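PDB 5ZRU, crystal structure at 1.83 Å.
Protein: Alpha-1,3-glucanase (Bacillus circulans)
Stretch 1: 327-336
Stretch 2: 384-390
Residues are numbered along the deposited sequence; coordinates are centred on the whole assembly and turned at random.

Stretch 1, residues 327-336: DYAHTPAIIA
Stretch 2 (384-390) NVNGAPA

Water does much of the joining here: the direct hydrogen bond whose geometry is clear runs from Ala333 N to Asn386 O (3.0 Å, 135° at the hydrogen), and four waters also bridge the two irregular segments. The same carbonyl receives a CA-H...O contact from Pro332 CA (3.3 Å, 139°). A cis peptide precedes Pro332 (phi/psi -72/160, C-gamma endo).

The chains run in the same direction, with CA atoms of Thr331 and Asn386 5.3 Å apart, Pro332 and Gly387 5.1 Å, and Ala333 and Ala388 4.8 Å. Asn386 (60/28) and Gly387 (79/24) both have positive phi, within two overlapping turns, closed by Gly387 N to Asn384 O (3.2 Å) and by Ala388 N to Val385 O (3.3 Å). At Gly387 a CB would jam against the preceding carbonyl O, so glycine fits.

Asn386, chi1 -61° (m) and chi2 -32°, points toward stretch 1 and has the largest covered area, 96 Å². Its ND2 donates to water 1 (2.8 Å), which has Asp327 O (3.1 Å) and His330 O (2.7 Å) within donating reach, with more acceptors around it than it has protons. ND2 also donates to water 2 (3.1 Å), which donates to Tyr328 O (3.0 Å). Water 3 donates to Asn386 OD1 (2.6 Å) and lies 2.9 Å from Thr331 OG1 (chi1 m). The amide thus uses both ends. Water 4 donates to Ala333 O (2.7 Å) and Gly387 O (2.9 Å).

Asp327 (chi1 t) organises stretch 1: OD1 accepts from Ala329 N (3.0 Å) and His330 ND1 (2.8 Å; His330 chi1 m), and OD2 from Ile334 N (3.0 Å).

Apolar packing completes the contact. Ala333 CB meets Ala388 CB at 3.7 Å, small methyls suiting the close backbones; Ile335 (chi1 72°, chi2 167°) sets CG2 3.6 Å from Pro389 CD.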

# COMPACT_ATOMS: atom_id res chain seq x y z
N ASP A 327 14.94 -10.75 -9.50
CA ASP A 327 15.37 -12.07 -9.93
C ASP A 327 16.20 -12.75 -8.86
O ASP A 327 17.18 -12.17 -8.36
CB ASP A 327 16.21 -11.97 -11.20
CG ASP A 327 16.80 -13.31 -11.59
OD1 ASP A 327 16.02 -14.28 -11.71
OD2 ASP A 327 18.04 -13.39 -11.75
N TYR A 328 15.83 -13.99 -8.52
CA TYR A 328 16.62 -14.83 -7.63
C TYR A 328 17.02 -16.14 -8.30
O TYR A 328 17.57 -17.02 -7.63
CB TYR A 328 15.85 -15.10 -6.33
CG TYR A 328 15.50 -13.81 -5.65
CD1 TYR A 328 16.38 -13.22 -4.76
CD2 TYR A 328 14.31 -13.15 -5.95
CE1 TYR A 328 16.08 -12.01 -4.16
CE2 TYR A 328 14.00 -11.94 -5.36
CZ TYR A 328 14.88 -11.38 -4.46
OH TYR A 328 14.58 -10.18 -3.87
N ALA A 329 16.79 -16.28 -9.60
CA ALA A 329 16.97 -17.56 -10.27
C ALA A 329 18.17 -17.61 -11.20
O ALA A 329 18.48 -18.70 -11.71
CB ALA A 329 15.70 -17.92 -11.06
N HIS A 330 18.87 -16.50 -11.42
CA HIS A 330 19.97 -16.45 -12.37
C HIS A 330 21.24 -15.94 -11.69
O HIS A 330 21.18 -15.11 -10.77
CB HIS A 330 19.63 -15.55 -13.57
CG HIS A 330 18.40 -15.98 -14.31
ND1 HIS A 330 17.13 -15.61 -13.93
CD2 HIS A 330 18.25 -16.79 -15.39
CE1 HIS A 330 16.25 -16.15 -14.76
NE2 HIS A 330 16.90 -16.87 -15.65
N THR A 331 22.38 -16.45 -12.16
CA THR A 331 23.68 -15.98 -11.70
C THR A 331 24.53 -15.68 -12.93
O THR A 331 24.82 -16.61 -13.71
CB THR A 331 24.38 -16.99 -10.80
OG1 THR A 331 23.54 -17.29 -9.68
CG2 THR A 331 25.70 -16.43 -10.29
N PRO A 332 24.91 -14.42 -13.17
CA PRO A 332 24.53 -13.26 -12.35
C PRO A 332 23.06 -12.90 -12.55
O PRO A 332 22.47 -13.31 -13.55
CB PRO A 332 25.44 -12.15 -12.86
CG PRO A 332 25.75 -12.54 -14.27
CD PRO A 332 25.79 -14.04 -14.29
N ALA A 333 22.48 -12.17 -11.60
CA ALA A 333 21.05 -11.90 -11.63
C ALA A 333 20.68 -11.04 -12.83
O ALA A 333 21.44 -10.16 -13.25
CB ALA A 333 20.62 -11.20 -10.34
N ILE A 334 19.52 -11.32 -13.42
CA ILE A 334 18.98 -10.44 -14.45
C ILE A 334 18.09 -9.42 -13.76
O ILE A 334 17.77 -9.59 -12.57
CB ILE A 334 18.22 -11.22 -15.54
CG1 ILE A 334 17.10 -12.06 -14.95
CG2 ILE A 334 19.20 -12.10 -16.34
CD1 ILE A 334 16.23 -12.73 -16.01
N ILE A 335 17.71 -8.36 -14.46
CA ILE A 335 16.93 -7.29 -13.84
C ILE A 335 15.76 -6.90 -14.72
O ILE A 335 15.80 -7.05 -15.95
CB ILE A 335 17.77 -6.02 -13.53
CG1 ILE A 335 18.12 -5.27 -14.82
CG2 ILE A 335 19.03 -6.38 -12.72
CD1 ILE A 335 18.67 -3.86 -14.58
N ALA A 336 14.72 -6.39 -14.08
CA ALA A 336 13.71 -5.61 -14.76
C ALA A 336 14.23 -4.20 -14.99
O ALA A 336 14.83 -3.59 -14.09
CB ALA A 336 12.42 -5.56 -13.94
N ASN A 384 21.77 -7.36 -3.54
CA ASN A 384 22.79 -7.81 -4.49
C ASN A 384 22.97 -9.32 -4.47
O ASN A 384 24.08 -9.83 -4.69
CB ASN A 384 24.13 -7.11 -4.23
CG ASN A 384 24.79 -7.55 -2.93
OD1 ASN A 384 24.14 -8.04 -2.01
ND2 ASN A 384 26.11 -7.37 -2.85
N VAL A 385 21.88 -10.07 -4.22
CA VAL A 385 21.96 -11.52 -4.23
C VAL A 385 22.32 -12.00 -5.63
O VAL A 385 21.81 -11.48 -6.63
CB VAL A 385 20.64 -12.14 -3.75
CG1 VAL A 385 20.75 -13.66 -3.67
CG2 VAL A 385 20.21 -11.54 -2.40
N ASN A 386 23.22 -12.97 -5.70
CA ASN A 386 23.63 -13.56 -6.97
C ASN A 386 24.25 -12.53 -7.91
O ASN A 386 24.19 -12.68 -9.13
CB ASN A 386 22.46 -14.28 -7.66
CG ASN A 386 21.92 -15.41 -6.83
OD1 ASN A 386 22.66 -16.07 -6.10
ND2 ASN A 386 20.62 -15.65 -6.93
N GLY A 387 24.85 -11.48 -7.37
CA GLY A 387 25.52 -10.52 -8.22
C GLY A 387 24.62 -9.53 -8.93
O GLY A 387 25.00 -9.01 -9.99
N ALA A 388 23.44 -9.27 -8.40
CA ALA A 388 22.58 -8.25 -8.99
C ALA A 388 23.29 -6.90 -8.95
O ALA A 388 23.99 -6.60 -7.98
CB ALA A 388 21.26 -8.17 -8.24
N PRO A 389 23.13 -6.07 -9.98
CA PRO A 389 23.70 -4.72 -9.94
C PRO A 389 22.89 -3.83 -9.02
O PRO A 389 21.78 -4.15 -8.61
CB PRO A 389 23.59 -4.26 -11.39
CG PRO A 389 22.30 -4.89 -11.83
CD PRO A 389 22.33 -6.27 -11.20
N ALA A 390 23.45 -2.66 -8.71
CA ALA A 390 22.72 -1.68 -7.92
C ALA A 390 21.53 -1.14 -8.69
O ALA A 390 21.67 -0.71 -9.84
CB ALA A 390 23.65 -0.55 -7.50
O HOH W 1 19.47 -14.14 -8.97
O HOH W 2 18.88 -17.13 -4.88
O HOH W 3 24.84 -16.89 -7.17
O HOH W 4 23.81 -8.98 -12.66